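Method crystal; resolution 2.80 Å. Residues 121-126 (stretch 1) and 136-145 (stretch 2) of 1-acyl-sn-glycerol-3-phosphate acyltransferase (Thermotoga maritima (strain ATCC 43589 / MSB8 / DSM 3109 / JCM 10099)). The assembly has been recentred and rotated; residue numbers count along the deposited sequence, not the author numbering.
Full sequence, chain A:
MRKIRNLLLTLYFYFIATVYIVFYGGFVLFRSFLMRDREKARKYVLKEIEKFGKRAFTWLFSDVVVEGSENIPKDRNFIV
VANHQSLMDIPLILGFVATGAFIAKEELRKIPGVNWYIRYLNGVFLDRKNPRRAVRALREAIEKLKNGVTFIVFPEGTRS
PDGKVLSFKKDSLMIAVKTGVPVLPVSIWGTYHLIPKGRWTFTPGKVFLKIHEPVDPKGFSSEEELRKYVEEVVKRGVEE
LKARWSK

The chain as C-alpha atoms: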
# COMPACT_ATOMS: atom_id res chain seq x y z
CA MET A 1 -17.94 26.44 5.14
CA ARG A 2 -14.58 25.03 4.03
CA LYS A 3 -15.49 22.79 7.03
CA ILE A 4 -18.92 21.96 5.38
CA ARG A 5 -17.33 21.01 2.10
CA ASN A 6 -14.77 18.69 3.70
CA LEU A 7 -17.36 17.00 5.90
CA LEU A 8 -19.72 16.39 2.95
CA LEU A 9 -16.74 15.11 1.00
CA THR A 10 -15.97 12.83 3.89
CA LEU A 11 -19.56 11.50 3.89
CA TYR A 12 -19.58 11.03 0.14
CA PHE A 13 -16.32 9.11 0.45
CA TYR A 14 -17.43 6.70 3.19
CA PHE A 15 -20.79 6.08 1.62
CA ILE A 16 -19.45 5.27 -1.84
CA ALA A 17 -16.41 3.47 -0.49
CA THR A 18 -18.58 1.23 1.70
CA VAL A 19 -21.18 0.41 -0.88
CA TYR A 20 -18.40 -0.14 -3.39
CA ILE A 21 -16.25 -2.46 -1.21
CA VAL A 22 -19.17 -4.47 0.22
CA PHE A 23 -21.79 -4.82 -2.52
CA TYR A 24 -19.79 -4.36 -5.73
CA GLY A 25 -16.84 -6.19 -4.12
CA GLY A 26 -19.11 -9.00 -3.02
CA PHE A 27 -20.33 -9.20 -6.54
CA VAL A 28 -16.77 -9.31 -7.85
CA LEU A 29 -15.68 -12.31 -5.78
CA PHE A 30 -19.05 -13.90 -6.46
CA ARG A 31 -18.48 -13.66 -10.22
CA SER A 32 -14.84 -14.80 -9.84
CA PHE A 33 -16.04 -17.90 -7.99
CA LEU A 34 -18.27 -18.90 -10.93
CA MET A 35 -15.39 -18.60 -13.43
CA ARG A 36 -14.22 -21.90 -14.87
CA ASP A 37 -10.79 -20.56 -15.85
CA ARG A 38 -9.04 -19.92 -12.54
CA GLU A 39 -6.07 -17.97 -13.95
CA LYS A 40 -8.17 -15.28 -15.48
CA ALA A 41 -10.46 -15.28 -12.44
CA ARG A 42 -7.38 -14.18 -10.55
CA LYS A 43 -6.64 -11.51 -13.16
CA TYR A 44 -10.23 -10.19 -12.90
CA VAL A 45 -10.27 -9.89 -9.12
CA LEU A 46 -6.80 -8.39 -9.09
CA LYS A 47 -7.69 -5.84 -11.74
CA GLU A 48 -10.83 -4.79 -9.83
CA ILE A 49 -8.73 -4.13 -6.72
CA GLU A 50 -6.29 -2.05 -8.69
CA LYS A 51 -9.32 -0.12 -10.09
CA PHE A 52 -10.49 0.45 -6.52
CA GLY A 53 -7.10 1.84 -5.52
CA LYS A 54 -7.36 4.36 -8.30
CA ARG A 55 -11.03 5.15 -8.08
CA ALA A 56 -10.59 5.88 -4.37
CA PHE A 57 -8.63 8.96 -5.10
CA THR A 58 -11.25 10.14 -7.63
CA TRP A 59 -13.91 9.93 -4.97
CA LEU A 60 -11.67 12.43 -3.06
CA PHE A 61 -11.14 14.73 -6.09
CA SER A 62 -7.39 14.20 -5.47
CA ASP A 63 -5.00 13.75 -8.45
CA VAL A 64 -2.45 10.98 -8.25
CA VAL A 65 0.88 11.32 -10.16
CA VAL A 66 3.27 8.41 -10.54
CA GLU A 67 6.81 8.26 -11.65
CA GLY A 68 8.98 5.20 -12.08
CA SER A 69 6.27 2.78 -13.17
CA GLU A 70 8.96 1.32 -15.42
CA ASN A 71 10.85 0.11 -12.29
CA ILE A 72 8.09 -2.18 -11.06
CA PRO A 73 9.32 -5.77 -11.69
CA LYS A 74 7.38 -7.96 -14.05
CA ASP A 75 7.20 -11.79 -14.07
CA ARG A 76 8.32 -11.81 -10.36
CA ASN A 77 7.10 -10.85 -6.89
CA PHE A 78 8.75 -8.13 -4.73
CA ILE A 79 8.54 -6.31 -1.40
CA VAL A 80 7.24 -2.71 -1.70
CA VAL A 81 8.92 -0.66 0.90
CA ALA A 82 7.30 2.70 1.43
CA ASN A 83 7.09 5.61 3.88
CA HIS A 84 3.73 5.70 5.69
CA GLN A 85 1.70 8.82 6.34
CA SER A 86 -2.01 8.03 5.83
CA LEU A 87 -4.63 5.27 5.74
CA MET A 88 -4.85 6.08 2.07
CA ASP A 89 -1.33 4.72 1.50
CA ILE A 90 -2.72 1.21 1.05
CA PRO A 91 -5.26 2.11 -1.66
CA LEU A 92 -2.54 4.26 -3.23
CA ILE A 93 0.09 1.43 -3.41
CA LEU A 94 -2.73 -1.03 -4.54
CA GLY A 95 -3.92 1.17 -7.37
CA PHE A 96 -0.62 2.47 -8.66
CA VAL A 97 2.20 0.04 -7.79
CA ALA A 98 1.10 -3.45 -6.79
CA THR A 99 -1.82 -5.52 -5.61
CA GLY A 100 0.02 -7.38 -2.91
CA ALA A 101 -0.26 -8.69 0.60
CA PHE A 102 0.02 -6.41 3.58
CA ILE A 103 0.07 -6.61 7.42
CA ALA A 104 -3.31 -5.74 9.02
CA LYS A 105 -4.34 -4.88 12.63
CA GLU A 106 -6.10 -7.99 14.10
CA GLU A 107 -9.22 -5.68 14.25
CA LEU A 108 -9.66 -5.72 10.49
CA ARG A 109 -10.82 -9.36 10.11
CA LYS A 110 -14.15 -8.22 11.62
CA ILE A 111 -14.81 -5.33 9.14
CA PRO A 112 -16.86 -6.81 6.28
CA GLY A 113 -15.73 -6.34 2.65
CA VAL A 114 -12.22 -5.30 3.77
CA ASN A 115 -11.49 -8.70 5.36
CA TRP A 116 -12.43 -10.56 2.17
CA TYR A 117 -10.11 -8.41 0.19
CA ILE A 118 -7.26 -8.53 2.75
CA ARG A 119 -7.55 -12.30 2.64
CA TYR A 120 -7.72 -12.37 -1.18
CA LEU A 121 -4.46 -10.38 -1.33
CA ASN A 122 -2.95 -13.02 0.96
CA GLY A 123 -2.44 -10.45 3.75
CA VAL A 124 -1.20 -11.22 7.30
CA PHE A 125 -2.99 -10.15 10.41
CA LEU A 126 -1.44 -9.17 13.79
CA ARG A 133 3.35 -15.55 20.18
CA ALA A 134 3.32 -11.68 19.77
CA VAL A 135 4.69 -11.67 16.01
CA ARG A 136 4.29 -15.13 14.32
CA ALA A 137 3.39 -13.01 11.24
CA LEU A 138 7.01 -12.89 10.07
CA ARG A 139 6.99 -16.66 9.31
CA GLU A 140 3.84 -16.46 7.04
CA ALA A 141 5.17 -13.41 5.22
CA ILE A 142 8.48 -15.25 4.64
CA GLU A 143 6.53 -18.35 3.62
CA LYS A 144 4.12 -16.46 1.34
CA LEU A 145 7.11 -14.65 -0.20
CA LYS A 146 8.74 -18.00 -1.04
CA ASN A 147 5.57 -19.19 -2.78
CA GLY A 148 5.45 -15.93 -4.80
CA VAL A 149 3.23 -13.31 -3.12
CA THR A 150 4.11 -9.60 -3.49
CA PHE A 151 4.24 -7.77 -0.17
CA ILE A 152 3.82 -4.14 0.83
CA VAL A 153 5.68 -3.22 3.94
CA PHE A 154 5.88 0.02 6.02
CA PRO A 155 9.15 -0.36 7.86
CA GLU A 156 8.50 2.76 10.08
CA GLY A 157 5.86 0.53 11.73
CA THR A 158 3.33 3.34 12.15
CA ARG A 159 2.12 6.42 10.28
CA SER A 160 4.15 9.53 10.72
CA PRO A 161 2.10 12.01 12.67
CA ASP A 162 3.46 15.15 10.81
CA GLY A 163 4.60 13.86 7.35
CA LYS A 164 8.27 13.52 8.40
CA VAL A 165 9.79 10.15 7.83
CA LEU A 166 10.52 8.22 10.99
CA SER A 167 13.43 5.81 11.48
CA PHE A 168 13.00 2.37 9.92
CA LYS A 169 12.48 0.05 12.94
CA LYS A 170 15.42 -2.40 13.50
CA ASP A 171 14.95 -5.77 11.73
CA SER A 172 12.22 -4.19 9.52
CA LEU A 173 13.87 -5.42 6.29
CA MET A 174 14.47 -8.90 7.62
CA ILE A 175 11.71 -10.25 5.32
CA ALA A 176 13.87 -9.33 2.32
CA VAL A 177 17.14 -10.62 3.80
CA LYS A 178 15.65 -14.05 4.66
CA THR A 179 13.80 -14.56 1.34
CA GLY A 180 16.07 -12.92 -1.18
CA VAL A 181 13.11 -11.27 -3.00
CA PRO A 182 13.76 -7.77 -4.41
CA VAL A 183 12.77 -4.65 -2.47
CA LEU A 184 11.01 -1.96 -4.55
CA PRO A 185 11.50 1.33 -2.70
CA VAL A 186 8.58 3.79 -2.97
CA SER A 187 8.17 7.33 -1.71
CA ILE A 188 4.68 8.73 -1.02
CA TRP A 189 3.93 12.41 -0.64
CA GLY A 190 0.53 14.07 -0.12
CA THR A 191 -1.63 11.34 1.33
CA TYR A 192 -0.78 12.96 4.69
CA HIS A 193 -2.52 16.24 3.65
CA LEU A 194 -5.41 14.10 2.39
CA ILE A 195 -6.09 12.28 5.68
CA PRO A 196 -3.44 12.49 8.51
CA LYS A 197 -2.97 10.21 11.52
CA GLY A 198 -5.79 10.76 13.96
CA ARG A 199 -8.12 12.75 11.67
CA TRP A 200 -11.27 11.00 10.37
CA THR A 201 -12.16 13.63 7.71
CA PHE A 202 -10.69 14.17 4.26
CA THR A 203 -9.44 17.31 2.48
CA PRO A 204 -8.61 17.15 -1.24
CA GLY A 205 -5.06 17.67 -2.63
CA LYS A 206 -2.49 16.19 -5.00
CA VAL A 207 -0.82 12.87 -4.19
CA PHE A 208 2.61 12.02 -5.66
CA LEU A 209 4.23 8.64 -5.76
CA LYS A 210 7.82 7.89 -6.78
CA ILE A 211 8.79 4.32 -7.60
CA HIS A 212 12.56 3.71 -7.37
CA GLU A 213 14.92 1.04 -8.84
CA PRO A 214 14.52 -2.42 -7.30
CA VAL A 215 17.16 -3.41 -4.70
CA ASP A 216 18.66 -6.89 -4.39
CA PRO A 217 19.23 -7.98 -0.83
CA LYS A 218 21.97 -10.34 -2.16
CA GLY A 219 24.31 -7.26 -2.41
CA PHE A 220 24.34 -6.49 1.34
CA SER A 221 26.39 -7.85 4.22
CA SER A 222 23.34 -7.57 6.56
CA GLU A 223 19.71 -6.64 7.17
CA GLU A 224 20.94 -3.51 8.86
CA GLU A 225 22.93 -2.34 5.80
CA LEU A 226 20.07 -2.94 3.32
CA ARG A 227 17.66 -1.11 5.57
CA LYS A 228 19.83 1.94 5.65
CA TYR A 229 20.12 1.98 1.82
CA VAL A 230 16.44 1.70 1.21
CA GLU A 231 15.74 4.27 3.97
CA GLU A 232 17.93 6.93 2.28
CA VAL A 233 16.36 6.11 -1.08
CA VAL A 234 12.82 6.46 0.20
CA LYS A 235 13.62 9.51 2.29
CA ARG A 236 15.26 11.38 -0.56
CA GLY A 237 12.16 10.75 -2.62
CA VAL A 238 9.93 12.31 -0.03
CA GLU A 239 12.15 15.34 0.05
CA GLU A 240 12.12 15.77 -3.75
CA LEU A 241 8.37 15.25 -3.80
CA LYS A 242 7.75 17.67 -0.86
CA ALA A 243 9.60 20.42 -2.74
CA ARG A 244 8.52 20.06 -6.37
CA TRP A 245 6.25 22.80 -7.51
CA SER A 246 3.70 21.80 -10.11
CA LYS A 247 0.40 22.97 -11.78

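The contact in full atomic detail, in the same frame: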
# COMPACT_ATOMS: atom_id res chain seq x y z
N LEU A 121 -5.83 -10.83 -1.08
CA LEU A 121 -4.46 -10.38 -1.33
C LEU A 121 -3.39 -11.13 -0.57
O LEU A 121 -2.22 -10.72 -0.59
CB LEU A 121 -4.34 -8.87 -1.04
CG LEU A 121 -5.13 -7.99 -2.02
CD1 LEU A 121 -5.42 -6.63 -1.41
CD2 LEU A 121 -4.39 -7.88 -3.37
N ASN A 122 -3.80 -12.22 0.10
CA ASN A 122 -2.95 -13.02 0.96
C ASN A 122 -2.30 -12.25 2.09
O ASN A 122 -1.23 -12.60 2.52
CB ASN A 122 -1.89 -13.74 0.13
CG ASN A 122 -2.24 -15.15 -0.13
OD1 ASN A 122 -1.59 -16.06 0.37
ND2 ASN A 122 -3.28 -15.35 -0.91
N GLY A 123 -2.96 -11.21 2.60
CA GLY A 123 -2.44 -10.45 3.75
C GLY A 123 -2.18 -11.25 5.02
O GLY A 123 -2.28 -12.43 5.02
N VAL A 124 -1.81 -10.58 6.10
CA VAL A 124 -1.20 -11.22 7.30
C VAL A 124 -1.63 -10.31 8.42
O VAL A 124 -1.21 -9.13 8.45
CB VAL A 124 0.35 -11.22 7.28
CG1 VAL A 124 0.89 -11.68 8.59
CG2 VAL A 124 0.88 -12.10 6.15
N PHE A 125 -2.49 -10.87 9.28
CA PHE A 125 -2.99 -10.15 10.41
C PHE A 125 -2.01 -10.28 11.63
O PHE A 125 -1.23 -11.25 11.76
CB PHE A 125 -4.39 -10.64 10.77
CG PHE A 125 -5.47 -10.40 9.70
CD1 PHE A 125 -6.11 -9.18 9.60
CD2 PHE A 125 -5.93 -11.45 8.87
CE1 PHE A 125 -7.13 -8.97 8.64
CE2 PHE A 125 -6.93 -11.23 7.93
CZ PHE A 125 -7.52 -9.98 7.81
N LEU A 126 -2.04 -9.23 12.47
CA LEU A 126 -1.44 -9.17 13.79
C LEU A 126 -2.53 -9.17 14.88
O LEU A 126 -2.46 -9.92 15.89
CB LEU A 126 -0.63 -7.90 13.90
CG LEU A 126 0.69 -7.81 13.08
CD1 LEU A 126 1.48 -6.56 13.52
CD2 LEU A 126 1.59 -9.07 13.14
N ARG A 136 4.13 -13.95 15.21
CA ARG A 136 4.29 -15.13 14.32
C ARG A 136 4.15 -14.76 12.86
O ARG A 136 4.63 -15.50 12.01
CB ARG A 136 3.33 -16.30 14.64
CG ARG A 136 3.53 -17.51 13.68
CD ARG A 136 2.96 -18.85 14.11
NE ARG A 136 1.52 -18.82 14.40
CZ ARG A 136 0.96 -18.79 15.62
NH1 ARG A 136 1.70 -18.79 16.73
NH2 ARG A 136 -0.38 -18.76 15.73
N ALA A 137 3.46 -13.65 12.57
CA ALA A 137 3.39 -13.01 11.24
C ALA A 137 4.58 -13.29 10.34
O ALA A 137 4.45 -13.93 9.28
CB ALA A 137 3.24 -11.49 11.41
N LEU A 138 5.75 -12.85 10.81
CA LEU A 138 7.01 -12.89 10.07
C LEU A 138 7.23 -14.21 9.34
O LEU A 138 7.68 -14.19 8.21
CB LEU A 138 8.21 -12.59 10.99
CG LEU A 138 9.39 -11.77 10.44
CD1 LEU A 138 10.06 -12.42 9.23
CD2 LEU A 138 8.98 -10.34 10.11
N ARG A 139 6.88 -15.34 9.95
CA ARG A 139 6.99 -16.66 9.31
C ARG A 139 6.06 -16.82 8.11
O ARG A 139 6.51 -17.38 7.09
CB ARG A 139 6.74 -17.78 10.33
CG ARG A 139 7.09 -19.21 9.88
CD ARG A 139 6.89 -20.24 11.00
NE ARG A 139 7.55 -19.85 12.26
CZ ARG A 139 8.87 -19.91 12.51
NH1 ARG A 139 9.73 -20.36 11.60
NH2 ARG A 139 9.34 -19.51 13.70
N GLU A 140 4.80 -16.34 8.19
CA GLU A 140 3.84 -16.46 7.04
C GLU A 140 4.26 -15.58 5.87
O GLU A 140 4.20 -16.01 4.70
CB GLU A 140 2.41 -16.04 7.34
CG GLU A 140 1.72 -16.58 8.55
CD GLU A 140 0.51 -15.72 8.88
OE1 GLU A 140 -0.30 -15.52 7.94
OE2 GLU A 140 0.40 -15.22 10.04
N ALA A 141 4.64 -14.34 6.19
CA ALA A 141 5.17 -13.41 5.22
C ALA A 141 6.34 -14.05 4.48
O ALA A 141 6.31 -14.15 3.26
CB ALA A 141 5.62 -12.13 5.91
N ILE A 142 7.33 -14.55 5.23
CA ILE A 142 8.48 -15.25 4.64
C ILE A 142 8.01 -16.40 3.75
O ILE A 142 8.49 -16.61 2.62
CB ILE A 142 9.45 -15.80 5.70
CG1 ILE A 142 10.16 -14.66 6.43
CG2 ILE A 142 10.51 -16.65 5.02
CD1 ILE A 142 11.45 -15.04 7.16
N GLU A 143 7.05 -17.16 4.29
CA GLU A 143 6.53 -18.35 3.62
C GLU A 143 5.76 -17.98 2.35
O GLU A 143 6.11 -18.45 1.25
CB GLU A 143 5.73 -19.22 4.60
CG GLU A 143 6.53 -19.97 5.70
CD GLU A 143 7.95 -20.47 5.31
OE1 GLU A 143 7.93 -21.30 4.35
OE2 GLU A 143 9.01 -20.06 5.95
N LYS A 144 4.78 -17.09 2.49
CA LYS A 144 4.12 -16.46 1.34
C LYS A 144 5.07 -15.88 0.29
O LYS A 144 4.86 -16.10 -0.91
CB LYS A 144 3.15 -15.36 1.78
CG LYS A 144 1.90 -15.93 2.35
CD LYS A 144 1.03 -14.97 3.16
CE LYS A 144 -0.22 -15.73 3.57
NZ LYS A 144 -1.07 -15.01 4.54
N LEU A 145 6.11 -15.17 0.73
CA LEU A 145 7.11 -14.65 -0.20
C LEU A 145 7.74 -15.74 -1.02
O LEU A 145 7.81 -15.60 -2.25
CB LEU A 145 8.17 -13.83 0.48
CG LEU A 145 7.70 -12.37 0.68
CD1 LEU A 145 8.43 -11.73 1.86
CD2 LEU A 145 7.82 -11.51 -0.54

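A short strand, Val124 and Phe125, runs beside the helical segment of stretch 2, with Val124 and Lys144 the residues most covered by the other stretch. The chain leaves a helix at Leu121 and turns through Asn122 (phi/psi 57/31), which leaves the carbonyls of Asn122 and Gly123 within reach of one ammonium group. Lys144 supplies it: with chi1 m and chi2 to chi4 all t, the side chain is nearly fully extended, and NZ donates hydrogen bonds to Asn122 O (3.1 Å) and Gly123 O (2.9 Å). One turn earlier, Glu140 (m, t, chi3 53°) brings its carboxylate back to the same amine, and Glu140 OE1 forms a salt bridge with Lys144 NZ at 3.5 Å, so the charge is met by a carboxylate as well as by two carbonyl dipoles. Val124, chi1 t, points toward the helix and splits its methyls: CG1 lies 3.7 Å from Ala137 CB, whereas CG2 lies 3.9 Å from Lys144 NZ and 4.4 Å from Ala141 N. Phe125 follows strand alternation and points away. Leu126 starts sideways, but its m, t conformation carries CD2 to 3.4 Å from Ala137 CB, a tight apolar contact. The single methyl of Ala137 thus meets both Val124 and Leu126, and the strand backbone comes close here, with Val124 CA 6.3 Å from Ala137 CA.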